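Putative heme binding protein (Tannerella forsythia, PDB 6EU8) probably binds heme as a member of the HmuY-like family, with binding properties that differ from those of Porphyromonas gingivalis HmuY. Local coordinates at residues A[77-82]-A[133-138]; A[83-88]-A[137-142]. One frame throughout, in Å; residues are numbered along the deposited sequence.

Contact 1 of 2, residues A[77-82]-A[133-138]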
loop_
_atom_site.group_PDB
_atom_site.type_symbol
_atom_site.label_atom_id
_atom_site.label_comp_id
_atom_site.label_asym_id
_atom_site.label_seq_id
_atom_site.Cartn_x
_atom_site.Cartn_y
_atom_site.Cartn_z
ATOM N N ASP A 77 -0.073 3.774 3.183
ATOM C CA ASP A 77 -1.318 3.185 2.619
ATOM C C ASP A 77 -0.967 2.040 1.659
ATOM O O ASP A 77 -0.101 2.182 0.788
ATOM C CB ASP A 77 -2.081 4.232 1.827
ATOM C CG ASP A 77 -2.384 5.474 2.620
ATOM O OD1 ASP A 77 -3.109 5.371 3.627
ATOM O OD2 ASP A 77 -1.935 6.578 2.228
ATOM N N ILE A 78 -1.665 0.913 1.814
ATOM C CA ILE A 78 -1.430 -0.300 0.997
ATOM C C ILE A 78 -2.756 -0.697 0.374
ATOM O O ILE A 78 -3.784 -0.792 1.096
ATOM C CB ILE A 78 -0.951 -1.520 1.821
ATOM C CG1 ILE A 78 0.093 -1.129 2.854
ATOM C CG2 ILE A 78 -0.428 -2.616 0.891
ATOM C CD1 ILE A 78 1.369 -0.677 2.274
ATOM N N ARG A 79 -2.769 -0.877 -0.953
ATOM C CA ARG A 79 -3.944 -1.442 -1.637
ATOM C C ARG A 79 -3.541 -2.682 -2.430
ATOM O O ARG A 79 -2.366 -2.989 -2.592
ATOM C CB ARG A 79 -4.622 -0.431 -2.558
ATOM C CG ARG A 79 -3.805 -0.063 -3.783
ATOM C CD ARG A 79 -4.601 0.679 -4.829
ATOM N NE ARG A 79 -5.557 -0.210 -5.494
ATOM C CZ ARG A 79 -6.089 0.010 -6.691
ATOM N NH1 ARG A 79 -5.789 1.096 -7.400
ATOM N NH2 ARG A 79 -6.938 -0.917 -7.189
ATOM N N THR A 80 -4.569 -3.363 -2.951
ATOM C CA THR A 80 -4.395 -4.528 -3.816
ATOM C C THR A 80 -4.990 -4.253 -5.199
ATOM O O THR A 80 -5.689 -3.258 -5.401
ATOM C CB THR A 80 -5.086 -5.773 -3.198
ATOM O OG1 THR A 80 -6.516 -5.635 -3.243
ATOM C CG2 THR A 80 -4.612 -6.017 -1.777
ATOM N N ASN A 81 -4.739 -5.184 -6.137
ATOM C CA ASN A 81 -5.332 -5.095 -7.498
ATOM C C ASN A 81 -6.585 -5.969 -7.537
ATOM O O ASN A 81 -6.549 -7.101 -8.062
ATOM C CB ASN A 81 -4.304 -5.509 -8.560
ATOM C CG ASN A 81 -4.772 -5.223 -9.972
ATOM O OD1 ASN A 81 -5.837 -4.640 -10.172
ATOM N ND2 ASN A 81 -3.967 -5.596 -10.954
ATOM N N GLU A 82 -7.685 -5.452 -6.988
ATOM C CA GLU A 82 -8.932 -6.211 -6.775
ATOM C C GLU A 82 -8.705 -7.536 -6.019
ATOM O O GLU A 82 -9.251 -8.606 -6.382
ATOM C CB GLU A 82 -9.662 -6.445 -8.128
ATOM C CG GLU A 82 -10.120 -5.182 -8.833
ATOM C CD GLU A 82 -10.653 -5.470 -10.234
ATOM O OE1 GLU A 82 -11.483 -6.384 -10.365
ATOM O OE2 GLU A 82 -10.216 -4.830 -11.204
ATOM N N MET A 133 -10.895 10.433 -5.031
ATOM C CA MET A 133 -11.212 9.085 -4.668
ATOM C C MET A 133 -9.935 8.244 -4.660
ATOM O O MET A 133 -9.122 8.409 -5.559
ATOM C CB MET A 133 -12.156 8.503 -5.747
ATOM C CG MET A 133 -13.552 9.093 -5.803
ATOM S SD MET A 133 -14.631 8.813 -4.379
ATOM C CE MET A 133 -14.027 7.270 -3.711
ATOM N N ALA A 134 -9.786 7.378 -3.666
ATOM C CA ALA A 134 -8.677 6.439 -3.596
ATOM C C ALA A 134 -9.137 5.099 -3.010
ATOM O O ALA A 134 -10.135 5.031 -2.293
ATOM C CB ALA A 134 -7.492 7.017 -2.794
ATOM N N LYS A 135 -8.408 4.052 -3.351
ATOM C CA LYS A 135 -8.656 2.694 -2.847
ATOM C C LYS A 135 -7.529 2.293 -1.900
ATOM O O LYS A 135 -6.354 2.448 -2.241
ATOM C CB LYS A 135 -8.743 1.672 -4.006
ATOM C CG LYS A 135 -9.924 1.897 -4.929
ATOM C CD LYS A 135 -9.938 0.940 -6.122
ATOM C CE LYS A 135 -11.156 1.176 -7.005
ATOM N NZ LYS A 135 -10.797 1.203 -8.451
ATOM N N VAL A 136 -7.898 1.770 -0.720
ATOM C CA VAL A 136 -6.971 1.319 0.308
ATOM C C VAL A 136 -7.527 0.032 0.931
ATOM O O VAL A 136 -8.746 -0.107 1.071
ATOM C CB VAL A 136 -6.727 2.392 1.417
ATOM C CG1 VAL A 136 -6.141 3.662 0.795
ATOM C CG2 VAL A 136 -8.003 2.731 2.191
ATOM N N ASN A 137 -6.667 -0.869 1.358
ATOM C CA ASN A 137 -7.129 -2.094 2.018
ATOM C C ASN A 137 -7.162 -1.892 3.532
ATOM O O ASN A 137 -6.123 -1.533 4.123
ATOM C CB ASN A 137 -6.236 -3.275 1.669
ATOM C CG ASN A 137 -6.860 -4.583 2.122
ATOM O OD1 ASN A 137 -6.705 -5.001 3.253
ATOM N ND2 ASN A 137 -7.648 -5.173 1.240
ATOM N N PRO A 138 -8.336 -2.098 4.179
ATOM C CA PRO A 138 -8.464 -1.794 5.612
ATOM C C PRO A 138 -7.765 -2.804 6.540
ATOM O O PRO A 138 -7.515 -2.475 7.701
ATOM C CB PRO A 138 -9.982 -1.812 5.825
ATOM C CG PRO A 138 -10.478 -2.754 4.804
ATOM C CD PRO A 138 -9.611 -2.560 3.609
HETATM O O HOH W 1 -3.822 0.755 3.845
#
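The guanidinium of Arg79 has the aliphatic chain of Lys135 over one of its faces: Lys135 CD sits 3.6 Å above the plane, offset toward the rim, and approaches Arg79 NH2 to 3.7 Å. Arg79 NE donates to Thr80 O, which lies 26° out of the guanidinium plane, and NH2 adds a weak bond to the same oxygen; NH1 forms a salt bridge with Glu62. A bend at chi3 (-71°) places NE where it can donate to this carbonyl oxygen of the next residue. The two side chains cross obliquely, methylene against flat face, and the ammonium NZ of Lys135 remains 4.6 Å from Arg79 NH2. Glu62 probably tempers the repulsion between these like charges. Lysine suits an exposed place where its methylenes pack on the guanidinium, arginine a buried one where Thr80 O and Glu62 take up its N-H groups. Nearer the backbone, Arg79 CB is 3.4 Å from Lys135 O, a buried carbonyl oxygen with no hydrogen-bonding partner in the model.

Strand 77-80, at the outer margin of a four-stranded antiparallel sheet, here meets the end of strand 127-136 from the large antiparallel sheet. Their axes stand 82° apart, so regular strand pairing is not possible, and one direct backbone bond joins the two segments: Asn137 N donates to Ile78 O over 2.9 Å, almost straight. Asn137 CB also rests against that oxygen. Beside this bond a water accepts from Ile78 N and donates to Asn137 O, bridging the backbones a second time. Val136, whose beta-branched side chain suits a strand, meets Asp77 CB with its CG1 at 4.2 Å, while the carboxylate of Asp77 bonds to His74 and the hydroxyl of Thr80 to Asp107.

Contact 2 of 2, residues A[83-88]-A[137-142]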
loop_
_atom_site.group_PDB
_atom_site.type_symbol
_atom_site.label_atom_id
_atom_site.label_comp_id
_atom_site.label_asym_id
_atom_site.label_seq_id
_atom_site.Cartn_x
_atom_site.Cartn_y
_atom_site.Cartn_z
ATOM N N GLY A 83 -7.900 -7.470 -4.964
ATOM C CA GLY A 83 -7.625 -8.586 -4.069
ATOM C C GLY A 83 -8.305 -8.516 -2.732
ATOM O O GLY A 83 -9.208 -7.711 -2.515
ATOM N N GLU A 84 -7.911 -9.404 -1.827
ATOM C CA GLU A 84 -8.483 -9.432 -0.476
ATOM C C GLU A 84 -7.467 -9.970 0.517
ATOM O O GLU A 84 -6.585 -10.767 0.137
ATOM C CB GLU A 84 -9.824 -10.193 -0.461
ATOM C CG GLU A 84 -9.746 -11.638 -0.963
ATOM C CD GLU A 84 -11.109 -12.333 -1.081
ATOM O OE1 GLU A 84 -12.162 -11.717 -0.825
ATOM O OE2 GLU A 84 -11.109 -13.526 -1.415
ATOM N N ALA A 85 -7.563 -9.509 1.776
ATOM C CA ALA A 85 -6.536 -9.804 2.790
ATOM C C ALA A 85 -7.083 -10.154 4.174
ATOM O O ALA A 85 -8.180 -9.744 4.534
ATOM C CB ALA A 85 -5.609 -8.580 2.920
ATOM N N ILE A 86 -6.280 -10.930 4.916
ATOM C CA ILE A 86 -6.400 -11.157 6.372
ATOM C C ILE A 86 -5.081 -10.940 7.079
ATOM O O ILE A 86 -4.012 -11.058 6.488
ATOM C CB ILE A 86 -6.862 -12.604 6.770
ATOM C CG1 ILE A 86 -5.865 -13.673 6.288
ATOM C CG2 ILE A 86 -8.240 -12.871 6.245
ATOM C CD1 ILE A 86 -6.190 -15.077 6.775
ATOM N N ALA A 87 -5.178 -10.580 8.369
ATOM C CA ALA A 87 -4.051 -10.620 9.285
ATOM C C ALA A 87 -4.160 -11.896 10.105
ATOM O O ALA A 87 -5.113 -12.054 10.875
ATOM C CB ALA A 87 -4.030 -9.411 10.213
ATOM N N THR A 88 -3.178 -12.758 9.933
ATOM C CA THR A 88 -3.085 -13.977 10.739
ATOM C C THR A 88 -2.542 -13.647 12.120
ATOM O O THR A 88 -1.973 -12.568 12.342
ATOM C CB THR A 88 -2.188 -15.069 10.115
ATOM O OG1 THR A 88 -0.795 -14.797 10.299
ATOM C CG2 THR A 88 -2.484 -15.312 8.622
ATOM N N ASN A 137 -6.667 -0.869 1.358
ATOM C CA ASN A 137 -7.129 -2.094 2.018
ATOM C C ASN A 137 -7.162 -1.892 3.532
ATOM O O ASN A 137 -6.123 -1.533 4.123
ATOM C CB ASN A 137 -6.236 -3.275 1.669
ATOM C CG ASN A 137 -6.860 -4.583 2.122
ATOM O OD1 ASN A 137 -6.705 -5.001 3.253
ATOM N ND2 ASN A 137 -7.648 -5.173 1.240
ATOM N N PRO A 138 -8.336 -2.098 4.179
ATOM C CA PRO A 138 -8.464 -1.794 5.612
ATOM C C PRO A 138 -7.765 -2.804 6.540
ATOM O O PRO A 138 -7.515 -2.475 7.701
ATOM C CB PRO A 138 -9.982 -1.812 5.825
ATOM C CG PRO A 138 -10.478 -2.754 4.804
ATOM C CD PRO A 138 -9.611 -2.560 3.609
ATOM N N VAL A 139 -7.482 -4.024 6.053
ATOM C CA VAL A 139 -6.688 -5.003 6.790
ATOM C C VAL A 139 -5.182 -4.660 6.672
ATOM O O VAL A 139 -4.487 -4.530 7.686
ATOM C CB VAL A 139 -6.995 -6.473 6.346
ATOM C CG1 VAL A 139 -5.966 -7.464 6.906
ATOM C CG2 VAL A 139 -8.423 -6.853 6.766
ATOM N N LEU A 140 -4.691 -4.457 5.455
ATOM C CA LEU A 140 -3.269 -4.168 5.287
ATOM C C LEU A 140 -2.862 -2.860 5.962
ATOM O O LEU A 140 -1.726 -2.743 6.354
ATOM C CB LEU A 140 -2.864 -4.208 3.817
ATOM C CG LEU A 140 -3.018 -5.595 3.162
ATOM C CD1 LEU A 140 -2.859 -5.508 1.646
ATOM C CD2 LEU A 140 -2.061 -6.595 3.773
ATOM N N LYS A 141 -3.794 -1.934 6.144
ATOM C CA LYS A 141 -3.496 -0.638 6.836
ATOM C C LYS A 141 -2.962 -0.873 8.238
ATOM O O LYS A 141 -2.141 -0.085 8.749
ATOM C CB LYS A 141 -4.765 0.207 6.907
ATOM C CG LYS A 141 -4.600 1.650 7.404
ATOM C CD LYS A 141 -5.968 2.298 7.646
ATOM C CE LYS A 141 -5.887 3.535 8.522
ATOM N NZ LYS A 141 -5.601 4.741 7.719
ATOM N N THR A 142 -3.385 -1.966 8.857
ATOM C CA THR A 142 -2.931 -2.301 10.209
ATOM C C THR A 142 -1.475 -2.754 10.346
ATOM O O THR A 142 -1.027 -3.038 11.474
ATOM C CB THR A 142 -3.856 -3.327 10.888
ATOM O OG1 THR A 142 -3.665 -4.644 10.344
ATOM C CG2 THR A 142 -5.314 -2.892 10.791
#
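Val139 meets Ala85, Ile86 and Ala87 with its branched side chain, bringing the loop that follows strand 127-136 against strand 84-87 of the large antiparallel sheet. The loop is shaped by an Asx motif at Asn137, whose OD1 accepts a straight bond from Leu140 N (3.0 Å), in the carbonyl plane and on a lone pair, and a weak one from Val139 N.

From Val139 CB outward, every carbon finds the strand. CB itself lies near the carbonyl oxygen of Ala85, and CG2 comes closer to that oxygen, at 3.7 Å. CG1, anti to the backbone N (chi1 168°), reaches across the peptide between Ile86 and Ala87, 3.5 Å from Ala87 N and 3.6 Å from Ile86 C. It also touches the methyl groups of Ala85 and Ala87, which both point toward the loop, whereas the Ile86 side chain leaves on the other side. Two alanines suit this position because their short side chains let the valine branches come down onto the strand backbone.

Ala85 CB is shared: besides Val139 it packs against Leu140 CG at 4.0 Å and lies 3.8 Å from Asn137 OD1. Asparagine fits here because its amide serves both ways, OD1 holding the loop nitrogens while ND2 donates to Asp107 and to Lys105 O on the neighbouring strand 105-111. Farther along the loop, where residues 140-142 begin a 3-10 turn, Val139 O accepts from both Thr142 N and Thr142 OG1, the hydroxyl at 2.8 Å and nearly in line with the carbonyl bond.

Overall arrangement
The centres of contacts 1 and 2 lie 10 Å apart, about 7 and 10 Å from the centre of the chain. Segments 77-82 and 83-88 are consecutive, so the chain passes from the four-stranded sheet into the large antiparallel sheet; about 50 residues later, 133-138 and 137-142 come back as one overlapping stretch sharing Asn137 and Pro138. That stretch therefore touches both strands, 77-80 with its first part and 84-87 with its second. Contact 1 is a buried junction between the sheets, contact 2 a partly buried loop packing on one. Leu140 CD1, 3.9 Å from both Ile78 CG2 and Thr80 CG2, carries the loop of contact 2 onto strand 77-80 of contact 1 in this HmuY-family fold.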